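Local coordinates for isochorismatase family protein family (Burkholderia thailandensis, PDB 3TXY) that is of unknown function but belongs to the isochorismatase family of cysteine hydrolases and may act as a hydrolase, at residues A[12-16]-A[54-58]; A[109-113]-A[142-147]; A[126-132]-A[151-157]; A[134-138]-A[168-172]. All blocks are in the same frame, centred on the assembly; numbering follows the deposited sequence.

Interaction 1. Residues A[12-16]-A[54-58]; sequences PTVAL and LPVIF
Two adjacent strands of the six-stranded parallel sheet start side by side here, 14-16 against 56-58; their short axes approach to 5.4 Å and run 36° apart. The sheet is that of an alpha/beta fold with helices on both faces. An inverse gamma turn centred on Thr13 leads into the first strand. Along the second segment, Leu54 comes first, in rotamer mt. Its CD2 lies 3.3 Å from Pro12 O and its CD1 3.8 Å from Val14 CG1; Phe49 of helix 35-51 packs on Val14 and Leu54. Pro55 follows, extended: its CG sits 4.0 Å from Ala15 CB, and its O accepts the Leu16 N hydrogen bond at 3.1 Å. Val56 (t) is the bridge partner of Leu16, CA to CA 4.8 Å; their side chains share the face covered by helix 35-51, Leu16 CD2 (rotamer tp) 4.1 Å from Val56 CG1. Ile57 returns the ladder, N to Leu16 O 2.8 Å, while its CD1 comes within 4.3 Å of Ala15 CB on the face covered by helix 117-123. Having no amide hydrogen, Pro55 cannot answer Val14 O, which stays buried without a partner, so the ladder begins with Leu16 N to Pro55 O and aliphatic packing holds the entrance.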
loop_
_atom_site.group_PDB
_atom_site.type_symbol
_atom_site.label_atom_id
_atom_site.label_comp_id
_atom_site.label_asym_id
_atom_site.label_seq_id
_atom_site.Cartn_x
_atom_site.Cartn_y
_atom_site.Cartn_z
ATOM N N PRO A 12 -15.941 -1.975 19.954
ATOM C CA PRO A 12 -16.991 -2.968 19.676
ATOM C C PRO A 12 -17.409 -3.054 18.208
ATOM O O PRO A 12 -17.916 -4.081 17.757
ATOM C CB PRO A 12 -18.188 -2.479 20.501
ATOM C CG PRO A 12 -17.646 -1.510 21.476
ATOM C CD PRO A 12 -16.386 -0.936 20.897
ATOM N N THR A 13 -17.237 -1.936 17.515
ATOM C CA THR A 13 -17.593 -1.752 16.116
ATOM C C THR A 13 -16.474 -2.299 15.229
ATOM O O THR A 13 -15.736 -1.543 14.577
ATOM C CB THR A 13 -17.841 -0.249 15.870
ATOM O OG1 THR A 13 -16.788 0.545 16.473
ATOM C CG2 THR A 13 -19.164 0.144 16.486
ATOM N N VAL A 14 -16.341 -3.622 15.244
ATOM C CA VAL A 14 -15.244 -4.313 14.585
ATOM C C VAL A 14 -15.752 -5.363 13.588
ATOM O O VAL A 14 -16.723 -6.048 13.849
ATOM C CB VAL A 14 -14.287 -4.981 15.615
ATOM C CG1 VAL A 14 -14.990 -6.097 16.379
ATOM C CG2 VAL A 14 -13.019 -5.491 14.930
ATOM N N ALA A 15 -15.064 -5.454 12.455
ATOM C CA ALA A 15 -15.298 -6.449 11.419
ATOM C C ALA A 15 -14.067 -7.320 11.167
ATOM O O ALA A 15 -12.919 -6.877 11.332
ATOM C CB ALA A 15 -15.720 -5.758 10.121
ATOM N N LEU A 16 -14.331 -8.568 10.778
ATOM C CA LEU A 16 -13.312 -9.514 10.312
ATOM C C LEU A 16 -13.260 -9.414 8.788
ATOM O O LEU A 16 -14.286 -9.519 8.130
ATOM C CB LEU A 16 -13.662 -10.957 10.714
ATOM C CG LEU A 16 -12.598 -12.038 10.453
ATOM C CD1 LEU A 16 -11.352 -11.864 11.317
ATOM C CD2 LEU A 16 -13.187 -13.429 10.694
ATOM N N LEU A 54 -21.202 -9.550 14.702
ATOM C CA LEU A 54 -20.225 -8.666 14.080
ATOM C C LEU A 54 -19.989 -9.148 12.664
ATOM O O LEU A 54 -19.945 -10.352 12.442
ATOM C CB LEU A 54 -18.903 -8.664 14.847
ATOM C CG LEU A 54 -19.013 -8.235 16.310
ATOM C CD1 LEU A 54 -17.749 -8.644 17.059
ATOM C CD2 LEU A 54 -19.264 -6.724 16.400
ATOM N N PRO A 55 -19.835 -8.215 11.708
ATOM C CA PRO A 55 -19.734 -8.625 10.308
ATOM C C PRO A 55 -18.465 -9.388 9.975
ATOM O O PRO A 55 -17.380 -9.066 10.489
ATOM C CB PRO A 55 -19.766 -7.303 9.519
ATOM C CG PRO A 55 -19.633 -6.210 10.502
ATOM C CD PRO A 55 -19.850 -6.749 11.873
ATOM N N VAL A 56 -18.620 -10.378 9.093
ATOM C CA VAL A 56 -17.511 -11.138 8.529
ATOM C C VAL A 56 -17.485 -10.903 7.017
ATOM O O VAL A 56 -18.481 -11.114 6.330
ATOM C CB VAL A 56 -17.632 -12.639 8.834
ATOM C CG1 VAL A 56 -16.461 -13.393 8.187
ATOM C CG2 VAL A 56 -17.679 -12.840 10.347
ATOM N N ILE A 57 -16.336 -10.444 6.530
ATOM C CA ILE A 57 -16.215 -9.991 5.168
ATOM C C ILE A 57 -15.153 -10.813 4.497
ATOM O O ILE A 57 -13.985 -10.775 4.894
ATOM C CB ILE A 57 -15.840 -8.504 5.073
ATOM C CG1 ILE A 57 -16.865 -7.653 5.832
ATOM C CG2 ILE A 57 -15.765 -8.108 3.608
ATOM C CD1 ILE A 57 -16.488 -6.192 5.906
ATOM N N PHE A 58 -15.587 -11.606 3.524
ATOM C CA PHE A 58 -14.693 -12.462 2.785
ATOM C C PHE A 58 -14.412 -11.890 1.419
ATOM O O PHE A 58 -15.335 -11.674 0.612
ATOM C CB PHE A 58 -15.279 -13.853 2.621
ATOM C CG PHE A 58 -15.427 -14.613 3.911
ATOM C CD1 PHE A 58 -14.310 -15.088 4.582
ATOM C CD2 PHE A 58 -16.678 -14.875 4.441
ATOM C CE1 PHE A 58 -14.442 -15.812 5.764
ATOM C CE2 PHE A 58 -16.812 -15.596 5.606
ATOM C CZ PHE A 58 -15.688 -16.055 6.280
#

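Interaction 2. Residues A[109-113]-A[142-147]; sequences WGAFT and STAREA
The loop 109-113 lies across helical residues 142-147, with Gly110 closest to Thr143, CA to CA 4.6 Å. Gly110 CA rests 3.8 Å from Ser142 CB, where a side chain on the loop would be tight. Thr143 (m) turns OG1 to accept Ala111 N at 3.0 Å, and the same OG1 bonds Gly139 O one turn back. Active relatives probably carry the nucleophilic cysteine at the Gly139 position. Phe112 (m, chi2 -85°) lays its ring along the helix: CE2 is 3.5 Å from Thr143 O, at the ring edge, and 3.9 Å from Ala147 CB. Glu146 (tt) brings CD to 3.4 Å from Phe112 CB. Trp109 (m) meets Ser142 OG edge-on, CE3 at 3.7 Å; that hydroxyl hydrogen-bonds Arg145, and Thr113 OG1 Glu149, of the second subunit. One water links Phe112 N (3.0 Å) to Glu146 OE2 (2.7 Å), another Thr113 OG1 (2.8 Å) to Glu146 OE1 (2.5 Å). Between the segments there is thus one direct hydrogen bond, apolar Phe112 packing and a hydrated carboxylate.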
loop_
_atom_site.group_PDB
_atom_site.type_symbol
_atom_site.label_atom_id
_atom_site.label_comp_id
_atom_site.label_asym_id
_atom_site.label_seq_id
_atom_site.Cartn_x
_atom_site.Cartn_y
_atom_site.Cartn_z
ATOM N N TRP A 109 -4.451 -6.354 -5.989
ATOM C CA TRP A 109 -3.930 -6.740 -4.675
ATOM C C TRP A 109 -4.846 -6.371 -3.556
ATOM O O TRP A 109 -5.394 -7.251 -2.877
ATOM C CB TRP A 109 -2.565 -6.125 -4.407
ATOM C CG TRP A 109 -1.450 -6.593 -5.303
ATOM C CD1 TRP A 109 -1.513 -7.452 -6.394
ATOM C CD2 TRP A 109 -0.060 -6.137 -5.259
ATOM N NE1 TRP A 109 -0.273 -7.593 -6.974
ATOM C CE2 TRP A 109 0.636 -6.820 -6.348
ATOM C CE3 TRP A 109 0.648 -5.281 -4.444
ATOM C CZ2 TRP A 109 1.987 -6.636 -6.580
ATOM C CZ3 TRP A 109 2.002 -5.095 -4.687
ATOM C CH2 TRP A 109 2.658 -5.764 -5.725
ATOM N N GLY A 110 -5.032 -5.068 -3.363
ATOM C CA GLY A 110 -5.782 -4.563 -2.238
ATOM C C GLY A 110 -7.274 -4.674 -2.417
ATOM O O GLY A 110 -7.782 -4.701 -3.547
ATOM N N ALA A 111 -7.983 -4.711 -1.287
ATOM C CA ALA A 111 -9.412 -5.007 -1.289
ATOM C C ALA A 111 -10.352 -3.811 -1.370
ATOM O O ALA A 111 -11.565 -3.997 -1.273
ATOM C CB ALA A 111 -9.780 -5.870 -0.076
ATOM N N PHE A 112 -9.824 -2.599 -1.558
ATOM C CA PHE A 112 -10.668 -1.413 -1.682
ATOM C C PHE A 112 -10.938 -0.984 -3.124
ATOM O O PHE A 112 -12.084 -0.676 -3.482
ATOM C CB PHE A 112 -10.039 -0.264 -0.927
ATOM C CG PHE A 112 -10.129 -0.392 0.565
ATOM C CD1 PHE A 112 -11.259 0.034 1.236
ATOM C CD2 PHE A 112 -9.061 -0.891 1.308
ATOM C CE1 PHE A 112 -11.343 -0.036 2.610
ATOM C CE2 PHE A 112 -9.135 -0.964 2.681
ATOM C CZ PHE A 112 -10.284 -0.552 3.337
ATOM N N THR A 113 -9.878 -0.898 -3.931
ATOM C CA THR A 113 -10.014 -0.409 -5.307
ATOM C C THR A 113 -11.043 -1.242 -6.096
ATOM O O THR A 113 -10.942 -2.467 -6.154
ATOM C CB THR A 113 -8.668 -0.428 -6.057
ATOM O OG1 THR A 113 -7.692 0.353 -5.347
ATOM C CG2 THR A 113 -8.837 0.155 -7.469
ATOM N N SER A 142 -1.569 -4.323 1.263
ATOM C CA SER A 142 -2.186 -3.235 0.493
ATOM C C SER A 142 -3.528 -2.822 1.104
ATOM O O SER A 142 -3.851 -1.628 1.179
ATOM C CB SER A 142 -2.376 -3.633 -0.965
ATOM O OG SER A 142 -1.158 -3.545 -1.699
ATOM N N THR A 143 -4.300 -3.808 1.554
ATOM C CA THR A 143 -5.564 -3.523 2.218
ATOM C C THR A 143 -5.310 -2.807 3.549
ATOM O O THR A 143 -6.008 -1.828 3.878
ATOM C CB THR A 143 -6.360 -4.832 2.458
ATOM O OG1 THR A 143 -6.561 -5.507 1.198
ATOM C CG2 THR A 143 -7.709 -4.531 3.122
ATOM N N ALA A 144 -4.310 -3.288 4.296
ATOM C CA ALA A 144 -3.925 -2.706 5.587
ATOM C C ALA A 144 -3.488 -1.233 5.428
ATOM O O ALA A 144 -3.951 -0.345 6.156
ATOM C CB ALA A 144 -2.800 -3.526 6.220
ATOM N N ARG A 145 -2.604 -0.991 4.467
ATOM C CA ARG A 145 -2.158 0.361 4.178
ATOM C C ARG A 145 -3.302 1.314 3.822
ATOM O O ARG A 145 -3.383 2.424 4.325
ATOM C CB ARG A 145 -1.154 0.326 3.037
ATOM C CG ARG A 145 0.219 -0.160 3.475
ATOM C CD ARG A 145 1.161 -0.205 2.276
ATOM N NE ARG A 145 2.490 -0.705 2.619
ATOM C CZ ARG A 145 3.600 0.024 2.724
ATOM N NH1 ARG A 145 3.596 1.333 2.497
ATOM N NH2 ARG A 145 4.735 -0.586 3.043
ATOM N N GLU A 146 -4.194 0.869 2.947
ATOM C CA GLU A 146 -5.308 1.697 2.533
ATOM C C GLU A 146 -6.315 1.905 3.669
ATOM O O GLU A 146 -6.877 2.976 3.797
ATOM C CB GLU A 146 -5.980 1.106 1.288
ATOM C CG GLU A 146 -7.080 2.002 0.750
ATOM C CD GLU A 146 -7.383 1.809 -0.739
ATOM O OE1 GLU A 146 -8.203 2.593 -1.244
ATOM O OE2 GLU A 146 -6.828 0.905 -1.405
ATOM N N ALA A 147 -6.553 0.860 4.465
ATOM C CA ALA A 147 -7.509 0.949 5.582
ATOM C C ALA A 147 -7.039 1.976 6.611
ATOM O O ALA A 147 -7.805 2.804 7.113
ATOM C CB ALA A 147 -7.685 -0.411 6.225
HETATM O O HOH W 1 -7.252 -1.539 -2.544
HETATM O O HOH W 2 -8.674 2.420 -3.734
#

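Interaction 3. Residues A[126-132]-A[151-157]; sequences ITDIVLT and NYNVVVV
Leu131 lies over Val154, its CD2 4.0 Å from Val154 CG1, with chi1 near -141°, between the usual wells. Ile129 (pt) and Val156 (t) share that sheet face, Ile129 CG1 4.2 Å from Val154 CG2, and helix 136-149 covers it through Thr143, Ala144 and Ala147. The backbones beneath are strands 128-132 and 153-157, parallel, axes 4.7 Å apart at 22°. Asp128 pairs with Asn153, Ile129 with Val154, Val130 with Val155 and Leu131 with Val156. Five hydrogen bonds zigzag between them: Asn153 N to Thr127 O 3.0 Å, Ile129 N to Asn153 O 2.8 Å, Val155 N to Ile129 O 2.8 Å, Leu131 N to Val155 O 2.7 Å, Val157 N to Leu131 O 3.0 Å. Asp128 and Val130 instead bond the backbone of Thr13, Ala15 and Val17. On the other face Val130 CG1 meets Val157 CG2 at 3.5 Å, and Asn153 (m) gives ND2 to Asp128 OD1 at 2.9 Å. Before the strand, Asn151 (positive phi) closes the helix as C-prime of a Schellman motif, and the ring edge of Tyr152 (m) faces Ile126 O, CE1 at 3.3 Å. This is the strand pair of a beta-alpha-beta crossover. Valines, Ile129 and Leu131 pack its middle, while the polar Asp-Asn bond and a water joining Thr127 O (2.9 Å) to Asn151 O (2.6 Å) finish its entrance.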
loop_
_atom_site.group_PDB
_atom_site.type_symbol
_atom_site.label_atom_id
_atom_site.label_comp_id
_atom_site.label_asym_id
_atom_site.label_seq_id
_atom_site.Cartn_x
_atom_site.Cartn_y
_atom_site.Cartn_z
ATOM N N ILE A 126 -18.632 0.374 11.070
ATOM C CA ILE A 126 -17.396 -0.284 11.511
ATOM C C ILE A 126 -16.212 0.684 11.588
ATOM O O ILE A 126 -15.951 1.442 10.646
ATOM C CB ILE A 126 -17.027 -1.440 10.565
ATOM C CG1 ILE A 126 -18.145 -2.498 10.552
ATOM C CG2 ILE A 126 -15.679 -2.040 10.943
ATOM C CD1 ILE A 126 -18.481 -3.110 11.906
ATOM N N THR A 127 -15.494 0.649 12.709
ATOM C CA THR A 127 -14.340 1.517 12.921
ATOM C C THR A 127 -13.014 0.747 12.927
ATOM O O THR A 127 -11.964 1.337 12.691
ATOM C CB THR A 127 -14.462 2.250 14.268
ATOM O OG1 THR A 127 -14.512 1.276 15.318
ATOM C CG2 THR A 127 -15.725 3.110 14.295
ATOM N N ASP A 128 -13.078 -0.569 13.190
ATOM C CA ASP A 128 -11.919 -1.405 13.424
ATOM C C ASP A 128 -12.018 -2.609 12.472
ATOM O O ASP A 128 -13.097 -3.191 12.313
ATOM C CB ASP A 128 -11.910 -1.948 14.866
ATOM C CG ASP A 128 -11.667 -0.868 15.941
ATOM O OD1 ASP A 128 -12.085 0.303 15.766
ATOM O OD2 ASP A 128 -11.083 -1.223 16.998
ATOM N N ILE A 129 -10.910 -2.978 11.842
ATOM C CA ILE A 129 -10.871 -4.214 11.052
ATOM C C ILE A 129 -9.798 -5.166 11.564
ATOM O O ILE A 129 -8.689 -4.755 11.920
ATOM C CB ILE A 129 -10.772 -4.006 9.512
ATOM C CG1 ILE A 129 -9.430 -3.426 9.063
ATOM C CG2 ILE A 129 -11.916 -3.133 9.005
ATOM C CD1 ILE A 129 -9.289 -3.396 7.538
ATOM N N VAL A 130 -10.170 -6.441 11.625
ATOM C CA VAL A 130 -9.260 -7.523 11.930
ATOM C C VAL A 130 -9.005 -8.252 10.619
ATOM O O VAL A 130 -9.923 -8.768 9.986
ATOM C CB VAL A 130 -9.823 -8.443 13.029
ATOM C CG1 VAL A 130 -8.976 -9.714 13.162
ATOM C CG2 VAL A 130 -9.898 -7.656 14.340
ATOM N N LEU A 131 -7.731 -8.274 10.224
ATOM C CA LEU A 131 -7.308 -8.736 8.918
ATOM C C LEU A 131 -6.603 -10.090 8.964
ATOM O O LEU A 131 -5.689 -10.317 9.757
ATOM C CB LEU A 131 -6.386 -7.672 8.329
ATOM C CG LEU A 131 -6.368 -7.249 6.880
ATOM C CD1 LEU A 131 -7.716 -7.199 6.161
ATOM C CD2 LEU A 131 -5.688 -5.867 6.838
ATOM N N THR A 132 -7.083 -11.003 8.121
ATOM C CA THR A 132 -6.418 -12.268 7.864
ATOM C C THR A 132 -6.261 -12.457 6.362
ATOM O O THR A 132 -6.867 -11.737 5.562
ATOM C CB THR A 132 -7.206 -13.469 8.438
ATOM O OG1 THR A 132 -8.275 -13.844 7.551
ATOM C CG2 THR A 132 -7.769 -13.150 9.794
ATOM N N ASN A 151 -8.689 5.723 7.890
ATOM C CA ASN A 151 -9.001 6.021 9.291
ATOM C C ASN A 151 -9.628 4.873 10.046
ATOM O O ASN A 151 -10.312 5.094 11.052
ATOM C CB ASN A 151 -9.891 7.268 9.429
ATOM C CG ASN A 151 -9.834 7.895 10.814
ATOM O OD1 ASN A 151 -8.763 8.053 11.389
ATOM N ND2 ASN A 151 -11.009 8.268 11.353
ATOM N N TYR A 152 -9.376 3.648 9.586
ATOM C CA TYR A 152 -9.769 2.441 10.325
ATOM C C TYR A 152 -8.648 2.022 11.261
ATOM O O TYR A 152 -7.461 2.130 10.910
ATOM C CB TYR A 152 -10.051 1.280 9.365
ATOM C CG TYR A 152 -11.286 1.510 8.519
ATOM C CD1 TYR A 152 -12.558 1.284 9.035
ATOM C CD2 TYR A 152 -11.184 1.934 7.195
ATOM C CE1 TYR A 152 -13.698 1.527 8.267
ATOM C CE2 TYR A 152 -12.316 2.144 6.413
ATOM C CZ TYR A 152 -13.571 1.952 6.957
ATOM O OH TYR A 152 -14.697 2.179 6.186
ATOM N N ASN A 153 -9.023 1.539 12.443
ATOM C CA ASN A 153 -8.078 0.853 13.335
ATOM C C ASN A 153 -7.863 -0.553 12.778
ATOM O O ASN A 153 -8.818 -1.337 12.658
ATOM C CB ASN A 153 -8.597 0.786 14.754
ATOM C CG ASN A 153 -8.853 2.152 15.326
ATOM O OD1 ASN A 153 -7.911 2.914 15.596
ATOM N ND2 ASN A 153 -10.126 2.484 15.504
ATOM N N VAL A 154 -6.629 -0.842 12.382
ATOM C CA VAL A 154 -6.298 -2.113 11.729
ATOM C C VAL A 154 -5.555 -3.044 12.693
ATOM O O VAL A 154 -4.592 -2.641 13.351
ATOM C CB VAL A 154 -5.413 -1.905 10.491
ATOM C CG1 VAL A 154 -5.063 -3.247 9.834
ATOM C CG2 VAL A 154 -6.067 -0.954 9.479
ATOM N N VAL A 155 -6.005 -4.294 12.750
ATOM C CA VAL A 155 -5.330 -5.347 13.473
ATOM C C VAL A 155 -5.029 -6.457 12.470
ATOM O O VAL A 155 -5.938 -6.952 11.775
ATOM C CB VAL A 155 -6.204 -5.892 14.624
ATOM C CG1 VAL A 155 -5.466 -6.991 15.395
ATOM C CG2 VAL A 155 -6.615 -4.743 15.541
ATOM N N VAL A 156 -3.766 -6.861 12.397
ATOM C CA VAL A 156 -3.359 -7.984 11.552
ATOM C C VAL A 156 -3.059 -9.228 12.406
ATOM O O VAL A 156 -2.358 -9.152 13.410
ATOM C CB VAL A 156 -2.152 -7.633 10.682
ATOM C CG1 VAL A 156 -1.853 -8.761 9.714
ATOM C CG2 VAL A 156 -2.442 -6.358 9.915
ATOM N N VAL A 157 -3.614 -10.363 11.987
ATOM C CA VAL A 157 -3.551 -11.596 12.760
ATOM C C VAL A 157 -2.362 -12.429 12.297
ATOM O O VAL A 157 -2.404 -13.074 11.239
ATOM C CB VAL A 157 -4.858 -12.426 12.645
ATOM C CG1 VAL A 157 -4.760 -13.694 13.484
ATOM C CG2 VAL A 157 -6.068 -11.583 13.067
HETATM O O HOH W 3 -12.014 4.225 12.758
#

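Interaction 4. Residues A[134-138]-A[168-172]; sequences IATNI and AQTFA
This is a polar side-chain contact between two helices, joining the first turn of helix 136-149, at the C-terminal end of strand 128-134, to the early part of helix 166-180. The peptide bond before Ala135 is cis, as in other family members, where a cis peptide lies near the cysteine nucleophile. Ala135 takes the N-cap position, its O accepting Ile138 N at 3.0 Å, and the helix opens with a wide pi-type turn. Thr136 (m) and Asn137 (m) point toward the partner helix. Thr136 OG1 donates to Gln169 OE1 at 2.7 Å; Gln169 (tp) curls its end back although its CA-CB bond points away. Asn137 ND2 donates to Ala168 O at 3.0 Å, which also accepts Ala172 N at 3.1 Å, while Asn137 OD1 is held by Thr163. Ala172 CB fills between, 3.8 Å from Thr136 CG2 and 3.7 Å from Asn137 ND2. Small Ala168 and Ala172 sit at the interface, where a hydroxyl-to-amide and an amide-to-backbone hydrogen bond form the buried polar link.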
loop_
_atom_site.group_PDB
_atom_site.type_symbol
_atom_site.label_atom_id
_atom_site.label_comp_id
_atom_site.label_asym_id
_atom_site.label_seq_id
_atom_site.Cartn_x
_atom_site.Cartn_y
_atom_site.Cartn_z
ATOM N N ILE A 134 -4.003 -14.097 2.643
ATOM C CA ILE A 134 -2.826 -14.422 1.853
ATOM C C ILE A 134 -2.745 -13.413 0.689
ATOM O O ILE A 134 -3.795 -13.105 0.116
ATOM C CB ILE A 134 -2.962 -15.856 1.245
ATOM C CG1 ILE A 134 -3.280 -16.903 2.328
ATOM C CG2 ILE A 134 -1.725 -16.208 0.433
ATOM C CD1 ILE A 134 -3.916 -18.158 1.748
ATOM N N ALA A 135 -1.572 -12.870 0.306
ATOM C CA ALA A 135 -0.292 -12.972 1.009
ATOM C C ALA A 135 -0.103 -11.765 1.931
ATOM O O ALA A 135 -0.577 -10.674 1.659
ATOM C CB ALA A 135 0.862 -13.041 0.014
ATOM N N THR A 136 0.610 -11.979 3.023
ATOM C CA THR A 136 0.867 -10.945 4.023
ATOM C C THR A 136 1.325 -9.641 3.394
ATOM O O THR A 136 0.763 -8.585 3.683
ATOM C CB THR A 136 1.933 -11.416 5.027
ATOM O OG1 THR A 136 1.569 -12.725 5.503
ATOM C CG2 THR A 136 2.024 -10.451 6.206
ATOM N N ASN A 137 2.323 -9.718 2.524
ATOM C CA ASN A 137 2.902 -8.522 1.919
ATOM C C ASN A 137 2.177 -7.968 0.708
ATOM O O ASN A 137 2.555 -6.919 0.207
ATOM C CB ASN A 137 4.358 -8.757 1.500
ATOM C CG ASN A 137 5.145 -9.507 2.526
ATOM O OD1 ASN A 137 4.921 -10.713 2.719
ATOM N ND2 ASN A 137 6.088 -8.824 3.179
ATOM N N ILE A 138 1.189 -8.680 0.175
ATOM C CA ILE A 138 0.586 -8.268 -1.079
ATOM C C ILE A 138 -0.854 -7.811 -0.804
ATOM O O ILE A 138 -1.059 -6.663 -0.428
ATOM C CB ILE A 138 0.706 -9.390 -2.138
ATOM C CG1 ILE A 138 2.176 -9.765 -2.358
ATOM C CG2 ILE A 138 0.000 -9.010 -3.436
ATOM C CD1 ILE A 138 3.092 -8.650 -2.874
ATOM N N ALA A 168 9.975 -12.316 4.648
ATOM C CA ALA A 168 8.902 -11.397 4.226
ATOM C C ALA A 168 7.834 -11.266 5.286
ATOM O O ALA A 168 7.351 -10.173 5.564
ATOM C CB ALA A 168 8.283 -11.846 2.917
ATOM N N GLN A 169 7.480 -12.378 5.915
ATOM C CA GLN A 169 6.529 -12.331 7.023
ATOM C C GLN A 169 7.039 -11.407 8.107
ATOM O O GLN A 169 6.334 -10.503 8.552
ATOM C CB GLN A 169 6.313 -13.712 7.605
ATOM C CG GLN A 169 5.307 -13.741 8.759
ATOM C CD GLN A 169 3.860 -13.820 8.291
ATOM O OE1 GLN A 169 3.563 -13.580 7.120
ATOM N NE2 GLN A 169 2.957 -14.207 9.210
ATOM N N THR A 170 8.275 -11.640 8.525
ATOM C CA THR A 170 8.865 -10.855 9.591
ATOM C C THR A 170 8.970 -9.386 9.242
ATOM O O THR A 170 8.672 -8.541 10.079
ATOM C CB THR A 170 10.233 -11.425 10.019
ATOM O OG1 THR A 170 9.999 -12.715 10.600
ATOM C CG2 THR A 170 10.908 -10.501 11.062
ATOM N N PHE A 171 9.378 -9.083 8.015
ATOM C CA PHE A 171 9.462 -7.695 7.583
ATOM C C PHE A 171 8.115 -6.980 7.718
ATOM O O PHE A 171 8.040 -5.919 8.296
ATOM C CB PHE A 171 9.957 -7.577 6.145
ATOM C CG PHE A 171 10.229 -6.172 5.757
ATOM C CD1 PHE A 171 9.242 -5.393 5.169
ATOM C CD2 PHE A 171 11.455 -5.595 6.057
ATOM C CE1 PHE A 171 9.501 -4.070 4.853
ATOM C CE2 PHE A 171 11.716 -4.273 5.733
ATOM C CZ PHE A 171 10.732 -3.513 5.137
ATOM N N ALA A 172 7.047 -7.569 7.179
ATOM C CA ALA A 172 5.722 -6.952 7.275
ATOM C C ALA A 172 5.290 -6.818 8.740
ATOM O O ALA A 172 4.840 -5.769 9.167
ATOM C CB ALA A 172 4.688 -7.774 6.492
#

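Overall arrangement
All four contacts are largely buried, yet their chemistry changes from the sheet to the helices. Interactions 1 and 3 are strand pairs in one parallel sheet, mainly backbone ladders and aliphatic packing, with one Asp-Asn bond in interaction 3; strand 14-19 lies beside strand 128-134, so the two join directly through the Ala15-Val130 and Thr13-Thr127 bonds. Interactions 2 and 4 both use helix 136-149 and rely on side-chain hydrogen bonds; Trp109 packs on Ile138 where they meet. Interaction 2 adds two waters, interaction 3 one. That helix connects the strands of interaction 3, and its Ala147 packs on them. Interaction 1 lies away from the second subunit; the others touch it, interaction 4 through a Phe171-Phe171 stack.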